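PDB 2CVZ: 3-hydroxyisobutyrate dehydrogenase from Thermus thermophilus, which catalyses the NADP-dependent oxidation of 3-hydroxyisobutyrate to methylmalonate semialdehyde, a step of valine breakdown. Local coordinates for residues Y77-S91 / R103-V116. Numbering follows the deposited sequence.
Sequences YPYLREGTYWVDATS and RLREKGVTYLDAPV. With NDP (NADPH dihydro-nicotinamide-adenine-dinucleotide phosphate), chain G.
The Tyr77 ring lies between the Arg103 guanidinium and the Lys107 chain. The guanidinium stacks flat on one face, planes 7° apart, with CZ 3.9 Å from the ring centroid. Over the opposite face passes Lys107, whose CE makes a CH-pi contact 3.8 Å from that centroid. Lys107 bends at chi2 (-69°), which carries its chain across the ring. This sandwich sits at one end of a beta-alpha-beta unit of the Rossmann-type cofactor domain: strand 85-88, helix 94-105, strand 110-117. Positive-phi Gly108 ends the helix as C-prime of a Schellman motif. Its O accepts from Gly83 N.

The two strands pair in parallel, with Trp86, Asp88 and Tyr111 on one face of the sheet. There Leu104 CD1 sits 3.7 Å above the Trp86 ring plane, offset toward the rim. Leu104 CD2 also meets Leu80 CD1 at 3.6 Å. From the other face of the sheet, Val87 CG1 packs on Ala114 CB. Further along, Tyr111 OH donates to the anti lone pair of Asp88 OD2, 2.6 Å away and in the plane of the phenol ring. His162 also bonds to this hydroxyl. With CG anti to the backbone N (chi1 -172°), the Asp88 carboxylate is placed with OD2 toward Tyr111 and OD1 toward Thr90 N and Thr90 OG1, which both donate to it. The first of these bonds closes an Asx turn, and Thr61 OG1 also bonds to OD1.

Beyond this turn the chain reaches NADPH. A water links Ala89 O, Ser91 OG and Val116 N, while Ser91 N donates to O3D of the nicotinamide ribose at 3.1 Å. Val116 O lies 3.3 Å from nicotinamide C5N.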
loop_
_atom_site.group_PDB
_atom_site.type_symbol
_atom_site.label_atom_id
_atom_site.label_comp_id
_atom_site.label_asym_id
_atom_site.label_seq_id
_atom_site.Cartn_x
_atom_site.Cartn_y
_atom_site.Cartn_z
ATOM N N TYR C 77 11.273 36.923 -22.386
ATOM C CA TYR C 77 10.541 38.013 -21.747
ATOM C C TYR C 77 10.725 39.410 -22.354
ATOM O O TYR C 77 9.747 40.065 -22.712
ATOM C CB TYR C 77 10.874 38.059 -20.251
ATOM C CG TYR C 77 9.928 38.922 -19.449
ATOM C CD1 TYR C 77 8.573 38.605 -19.360
ATOM C CD2 TYR C 77 10.381 40.066 -18.794
ATOM C CE1 TYR C 77 7.691 39.405 -18.639
ATOM C CE2 TYR C 77 9.508 40.874 -18.070
ATOM C CZ TYR C 77 8.165 40.538 -17.997
ATOM O OH TYR C 77 7.296 41.340 -17.293
ATOM N N PRO C 78 11.974 39.882 -22.481
ATOM C CA PRO C 78 12.211 41.214 -23.050
ATOM C C PRO C 78 11.794 41.410 -24.509
ATOM O O PRO C 78 11.663 42.545 -24.971
ATOM C CB PRO C 78 13.712 41.410 -22.846
ATOM C CG PRO C 78 14.245 40.015 -22.961
ATOM C CD PRO C 78 13.250 39.225 -22.142
ATOM N N TYR C 79 11.571 40.312 -25.226
ATOM C CA TYR C 79 11.192 40.387 -26.636
ATOM C C TYR C 79 9.710 40.132 -26.906
ATOM O O TYR C 79 9.201 40.480 -27.973
ATOM C CB TYR C 79 12.031 39.392 -27.441
ATOM C CG TYR C 79 13.514 39.524 -27.193
ATOM C CD1 TYR C 79 14.208 40.664 -27.596
ATOM C CD2 TYR C 79 14.219 38.521 -26.531
ATOM C CE1 TYR C 79 15.571 40.803 -27.343
ATOM C CE2 TYR C 79 15.582 38.650 -26.272
ATOM C CZ TYR C 79 16.251 39.793 -26.680
ATOM O OH TYR C 79 17.595 39.927 -26.422
ATOM N N LEU C 80 9.022 39.525 -25.941
ATOM C CA LEU C 80 7.602 39.215 -26.086
ATOM C C LEU C 80 6.760 40.433 -26.452
ATOM O O LEU C 80 6.931 41.514 -25.887
ATOM C CB LEU C 80 7.068 38.589 -24.795
ATOM C CG LEU C 80 7.651 37.222 -24.433
ATOM C CD1 LEU C 80 7.131 36.786 -23.073
ATOM C CD2 LEU C 80 7.275 36.209 -25.506
ATOM N N ARG C 81 5.847 40.242 -27.400
ATOM C CA ARG C 81 4.971 41.312 -27.861
ATOM C C ARG C 81 3.538 41.085 -27.398
ATOM O O ARG C 81 3.094 39.947 -27.259
ATOM C CB ARG C 81 5.009 41.394 -29.392
ATOM C CG ARG C 81 6.398 41.659 -29.957
ATOM C CD ARG C 81 6.417 41.609 -31.480
ATOM N NE ARG C 81 5.973 40.316 -31.993
ATOM C CZ ARG C 81 4.725 40.039 -32.359
ATOM N NH1 ARG C 81 3.783 40.969 -32.276
ATOM N NH2 ARG C 81 4.415 38.826 -32.799
ATOM N N GLU C 82 2.817 42.176 -27.166
ATOM C CA GLU C 82 1.436 42.101 -26.714
ATOM C C GLU C 82 0.527 41.463 -27.759
ATOM O O GLU C 82 0.666 41.714 -28.956
ATOM C CB GLU C 82 0.928 43.503 -26.362
ATOM C CG GLU C 82 1.730 44.171 -25.251
ATOM C CD GLU C 82 1.222 45.558 -24.900
ATOM O OE1 GLU C 82 1.289 46.458 -25.765
ATOM O OE2 GLU C 82 0.757 45.745 -23.756
ATOM N N GLY C 83 -0.401 40.629 -27.296
ATOM C CA GLY C 83 -1.320 39.966 -28.201
ATOM C C GLY C 83 -0.873 38.571 -28.599
ATOM O O GLY C 83 -1.555 37.893 -29.367
ATOM N N THR C 84 0.273 38.144 -28.081
ATOM C CA THR C 84 0.806 36.820 -28.384
ATOM C C THR C 84 0.225 35.764 -27.442
ATOM O O THR C 84 -0.203 36.072 -26.326
ATOM C CB THR C 84 2.350 36.793 -28.258
ATOM O OG1 THR C 84 2.927 37.703 -29.205
ATOM C CG2 THR C 84 2.888 35.392 -28.525
ATOM N N TYR C 85 0.211 34.518 -27.900
ATOM C CA TYR C 85 -0.303 33.420 -27.098
ATOM C C TYR C 85 0.803 32.414 -26.838
ATOM O O TYR C 85 1.641 32.157 -27.704
ATOM C CB TYR C 85 -1.467 32.744 -27.819
ATOM C CG TYR C 85 -2.686 33.628 -27.943
ATOM C CD1 TYR C 85 -3.584 33.761 -26.886
ATOM C CD2 TYR C 85 -2.928 34.351 -29.109
ATOM C CE1 TYR C 85 -4.698 34.592 -26.987
ATOM C CE2 TYR C 85 -4.037 35.187 -29.221
ATOM C CZ TYR C 85 -4.917 35.300 -28.158
ATOM O OH TYR C 85 -6.018 36.116 -28.267
ATOM N N TRP C 86 0.806 31.856 -25.633
ATOM C CA TRP C 86 1.801 30.870 -25.252
ATOM C C TRP C 86 1.068 29.573 -24.944
ATOM O O TRP C 86 0.377 29.469 -23.930
ATOM C CB TRP C 86 2.576 31.340 -24.014
ATOM C CG TRP C 86 3.804 30.525 -23.718
ATOM C CD1 TRP C 86 3.868 29.173 -23.521
ATOM C CD2 TRP C 86 5.149 31.009 -23.603
ATOM N NE1 TRP C 86 5.167 28.787 -23.291
ATOM C CE2 TRP C 86 5.974 29.893 -23.336
ATOM C CE3 TRP C 86 5.737 32.278 -23.699
ATOM C CZ2 TRP C 86 7.360 30.008 -23.163
ATOM C CZ3 TRP C 86 7.117 32.393 -23.527
ATOM C CH2 TRP C 86 7.911 31.261 -23.262
ATOM N N VAL C 87 1.211 28.595 -25.836
ATOM C CA VAL C 87 0.570 27.295 -25.675
ATOM C C VAL C 87 1.617 26.337 -25.125
ATOM O O VAL C 87 2.540 25.933 -25.832
ATOM C CB VAL C 87 0.034 26.774 -27.029
ATOM C CG1 VAL C 87 -0.604 25.397 -26.852
ATOM C CG2 VAL C 87 -0.988 27.760 -27.590
ATOM N N ASP C 88 1.470 25.979 -23.854
ATOM C CA ASP C 88 2.428 25.103 -23.194
ATOM C C ASP C 88 1.995 23.638 -23.145
ATOM O O ASP C 88 1.122 23.264 -22.360
ATOM C CB ASP C 88 2.687 25.634 -21.781
ATOM C CG ASP C 88 3.812 24.910 -21.082
ATOM O OD1 ASP C 88 4.653 24.306 -21.779
ATOM O OD2 ASP C 88 3.862 24.963 -19.833
ATOM N N ALA C 89 2.623 22.816 -23.986
ATOM C CA ALA C 89 2.316 21.390 -24.069
ATOM C C ALA C 89 3.125 20.563 -23.073
ATOM O O ALA C 89 3.051 19.333 -23.066
ATOM C CB ALA C 89 2.559 20.884 -25.497
ATOM N N THR C 90 3.907 21.242 -22.242
ATOM C CA THR C 90 4.694 20.563 -21.221
ATOM C C THR C 90 3.706 19.981 -20.214
ATOM O O THR C 90 2.635 20.546 -20.006
ATOM C CB THR C 90 5.591 21.561 -20.445
ATOM O OG1 THR C 90 6.492 22.214 -21.346
ATOM C CG2 THR C 90 6.385 20.842 -19.357
ATOM N N SER C 91 4.039 18.841 -19.616
ATOM C CA SER C 91 3.179 18.288 -18.576
ATOM C C SER C 91 3.727 19.037 -17.364
ATOM O O SER C 91 4.679 18.591 -16.718
ATOM C CB SER C 91 3.392 16.781 -18.428
ATOM O OG SER C 91 2.857 16.088 -19.543
ATOM N N ARG C 103 2.949 36.373 -14.798
ATOM C CA ARG C 103 4.188 36.992 -15.247
ATOM C C ARG C 103 4.110 37.357 -16.729
ATOM O O ARG C 103 4.428 38.483 -17.116
ATOM C CB ARG C 103 5.350 36.026 -15.004
ATOM C CG ARG C 103 6.680 36.443 -15.603
ATOM C CD ARG C 103 7.218 37.714 -14.971
ATOM N NE ARG C 103 8.608 37.943 -15.353
ATOM C CZ ARG C 103 9.333 38.980 -14.949
ATOM N NH1 ARG C 103 8.799 39.895 -14.149
ATOM N NH2 ARG C 103 10.596 39.099 -15.339
ATOM N N LEU C 104 3.683 36.405 -17.554
ATOM C CA LEU C 104 3.568 36.631 -18.991
ATOM C C LEU C 104 2.535 37.702 -19.314
ATOM O O LEU C 104 2.669 38.433 -20.298
ATOM C CB LEU C 104 3.192 35.327 -19.703
ATOM C CG LEU C 104 4.277 34.250 -19.761
ATOM C CD1 LEU C 104 3.703 32.964 -20.338
ATOM C CD2 LEU C 104 5.440 34.744 -20.609
ATOM N N ARG C 105 1.510 37.794 -18.478
ATOM C CA ARG C 105 0.448 38.771 -18.675
ATOM C C ARG C 105 1.011 40.185 -18.602
ATOM O O ARG C 105 0.413 41.130 -19.119
ATOM C CB ARG C 105 -0.634 38.570 -17.613
ATOM C CG ARG C 105 -1.997 39.124 -17.979
ATOM C CD ARG C 105 -3.076 38.157 -17.519
ATOM N NE ARG C 105 -2.946 37.837 -16.100
ATOM C CZ ARG C 105 -3.421 36.732 -15.533
ATOM N NH1 ARG C 105 -4.061 35.830 -16.268
ATOM N NH2 ARG C 105 -3.257 36.529 -14.233
ATOM N N GLU C 106 2.169 40.325 -17.961
ATOM C CA GLU C 106 2.822 41.622 -17.824
ATOM C C GLU C 106 3.279 42.150 -19.185
ATOM O O GLU C 106 3.514 43.349 -19.348
ATOM C CB GLU C 106 4.026 41.513 -16.880
ATOM C CG GLU C 106 3.668 41.164 -15.436
ATOM C CD GLU C 106 4.892 41.058 -14.535
ATOM O OE1 GLU C 106 5.669 42.033 -14.465
ATOM O OE2 GLU C 106 5.075 40.002 -13.893
ATOM N N LYS C 107 3.398 41.247 -20.155
ATOM C CA LYS C 107 3.825 41.600 -21.508
ATOM C C LYS C 107 2.686 41.498 -22.517
ATOM O O LYS C 107 2.903 41.625 -23.726
ATOM C CB LYS C 107 4.965 40.682 -21.957
ATOM C CG LYS C 107 6.302 40.953 -21.291
ATOM C CD LYS C 107 6.882 42.284 -21.742
ATOM C CE LYS C 107 8.286 42.481 -21.199
ATOM N NZ LYS C 107 8.906 43.728 -21.721
ATOM N N GLY C 108 1.474 41.267 -22.022
ATOM C CA GLY C 108 0.329 41.143 -22.905
ATOM C C GLY C 108 0.258 39.774 -23.560
ATOM O O GLY C 108 -0.420 39.595 -24.572
ATOM N N VAL C 109 0.965 38.806 -22.982
ATOM C CA VAL C 109 0.984 37.441 -23.504
ATOM C C VAL C 109 0.024 36.558 -22.715
ATOM O O VAL C 109 0.023 36.575 -21.484
ATOM C CB VAL C 109 2.402 36.834 -23.420
ATOM C CG1 VAL C 109 2.381 35.385 -23.885
ATOM C CG2 VAL C 109 3.362 37.647 -24.274
ATOM N N THR C 110 -0.787 35.785 -23.428
ATOM C CA THR C 110 -1.757 34.903 -22.790
ATOM C C THR C 110 -1.286 33.455 -22.764
ATOM O O THR C 110 -1.144 32.812 -23.807
ATOM C CB THR C 110 -3.114 34.974 -23.506
ATOM O OG1 THR C 110 -3.592 36.325 -23.475
ATOM C CG2 THR C 110 -4.129 34.066 -22.823
ATOM N N TYR C 111 -1.044 32.953 -21.556
ATOM C CA TYR C 111 -0.586 31.583 -21.353
ATOM C C TYR C 111 -1.762 30.622 -21.236
ATOM O O TYR C 111 -2.802 30.952 -20.662
ATOM C CB TYR C 111 0.254 31.493 -20.075
ATOM C CG TYR C 111 0.696 30.088 -19.702
ATOM C CD1 TYR C 111 1.941 29.597 -20.100
ATOM C CD2 TYR C 111 -0.128 29.253 -18.941
ATOM C CE1 TYR C 111 2.359 28.312 -19.744
ATOM C CE2 TYR C 111 0.280 27.965 -18.582
ATOM C CZ TYR C 111 1.523 27.503 -18.984
ATOM O OH TYR C 111 1.939 26.245 -18.610
ATOM N N LEU C 112 -1.578 29.427 -21.782
ATOM C CA LEU C 112 -2.590 28.382 -21.726
ATOM C C LEU C 112 -1.865 27.069 -21.514
ATOM O O LEU C 112 -0.905 26.778 -22.227
ATOM C CB LEU C 112 -3.367 28.302 -23.043
ATOM C CG LEU C 112 -4.246 29.485 -23.451
ATOM C CD1 LEU C 112 -4.846 29.219 -24.817
ATOM C CD2 LEU C 112 -5.341 29.687 -22.420
ATOM N N ASP C 113 -2.275 26.284 -20.522
ATOM C CA ASP C 113 -1.620 24.998 -20.358
ATOM C C ASP C 113 -2.324 24.063 -21.324
ATOM O O ASP C 113 -3.552 23.984 -21.350
ATOM C CB ASP C 113 -1.677 24.460 -18.911
ATOM C CG ASP C 113 -2.983 24.755 -18.196
ATOM O OD1 ASP C 113 -3.442 23.874 -17.437
ATOM O OD2 ASP C 113 -3.534 25.862 -18.354
ATOM N N ALA C 114 -1.541 23.382 -22.151
ATOM C CA ALA C 114 -2.102 22.477 -23.135
ATOM C C ALA C 114 -1.353 21.153 -23.210
ATOM O O ALA C 114 -0.880 20.756 -24.278
ATOM C CB ALA C 114 -2.112 23.154 -24.504
ATOM N N PRO C 115 -1.226 20.452 -22.072
ATOM C CA PRO C 115 -0.524 19.165 -22.077
ATOM C C PRO C 115 -1.254 18.187 -22.997
ATOM O O PRO C 115 -2.436 18.372 -23.300
ATOM C CB PRO C 115 -0.548 18.745 -20.607
ATOM C CG PRO C 115 -1.787 19.406 -20.079
ATOM C CD PRO C 115 -1.738 20.772 -20.727
ATOM N N VAL C 116 -0.563 17.140 -23.435
ATOM C CA VAL C 116 -1.178 16.200 -24.361
ATOM C C VAL C 116 -1.032 14.732 -23.985
ATOM O O VAL C 116 -0.276 14.373 -23.087
ATOM C CB VAL C 116 -0.582 16.391 -25.774
ATOM C CG1 VAL C 116 -0.825 17.820 -26.257
ATOM C CG2 VAL C 116 0.916 16.107 -25.743
HETATM P PA NDP G . 12.425 14.741 -24.344
HETATM O O1A NDP G . 12.444 13.923 -25.527
HETATM O O2A NDP G . 13.276 14.467 -23.133
HETATM O O5B NDP G . 12.696 16.269 -24.864
HETATM C C5B NDP G . 12.786 17.339 -23.915
HETATM C C4B NDP G . 13.031 18.562 -24.786
HETATM O O4B NDP G . 13.181 19.677 -23.865
HETATM C C3B NDP G . 14.234 18.547 -25.672
HETATM O O3B NDP G . 13.923 19.247 -26.906
HETATM C C2B NDP G . 15.269 19.294 -24.923
HETATM O O2B NDP G . 16.378 19.836 -25.645
HETATM C C1B NDP G . 14.423 20.283 -24.184
HETATM N N9A NDP G . 15.086 20.794 -22.953
HETATM C C8A NDP G . 15.467 20.080 -21.793
HETATM N N7A NDP G . 16.027 20.882 -20.908
HETATM C C5A NDP G . 16.026 22.132 -21.464
HETATM C C6A NDP G . 16.473 23.402 -21.035
HETATM N N6A NDP G . 17.041 23.545 -19.837
HETATM N N1A NDP G . 16.317 24.474 -21.851
HETATM C C2A NDP G . 15.740 24.324 -23.066
HETATM N N3A NDP G . 15.285 23.170 -23.566
HETATM C C4A NDP G . 15.458 22.098 -22.707
HETATM O O3 NDP G . 10.953 14.909 -23.816
HETATM P PN NDP G . 9.494 14.422 -24.249
HETATM O O1N NDP G . 9.506 12.956 -24.202
HETATM O O2N NDP G . 9.250 15.146 -25.541
HETATM O O5D NDP G . 8.607 15.128 -23.125
HETATM C C5D NDP G . 8.469 16.584 -23.039
HETATM C C4D NDP G . 7.180 16.869 -22.208
HETATM O O4D NDP G . 6.112 16.142 -22.810
HETATM C C3D NDP G . 7.282 16.328 -20.779
HETATM O O3D NDP G . 6.659 17.258 -19.882
HETATM C C2D NDP G . 6.605 14.984 -20.837
HETATM O O2D NDP G . 6.230 14.581 -19.531
HETATM C C1D NDP G . 5.423 15.377 -21.818
HETATM N N1N NDP G . 4.777 14.222 -22.516
HETATM C C2N NDP G . 5.612 13.185 -23.018
HETATM C C3N NDP G . 4.939 12.092 -23.702
HETATM C C7N NDP G . 5.721 10.984 -24.261
HETATM O O7N NDP G . 5.221 9.881 -24.567
HETATM N N7N NDP G . 7.041 11.130 -24.482
HETATM C C4N NDP G . 3.543 12.126 -23.824
HETATM C C5N NDP G . 2.767 13.136 -23.332
HETATM C C6N NDP G . 3.381 14.185 -22.679
HETATM P P2B NDP G . 17.606 19.005 -26.108
HETATM O O1X NDP G . 18.669 20.026 -26.203
HETATM O O2X NDP G . 17.280 18.362 -27.410
HETATM O O3X NDP G . 17.941 17.950 -25.055
HETATM O O HOH W 1 -2.674 37.702 -25.545
HETATM O O HOH W 2 2.049 17.131 -22.088
#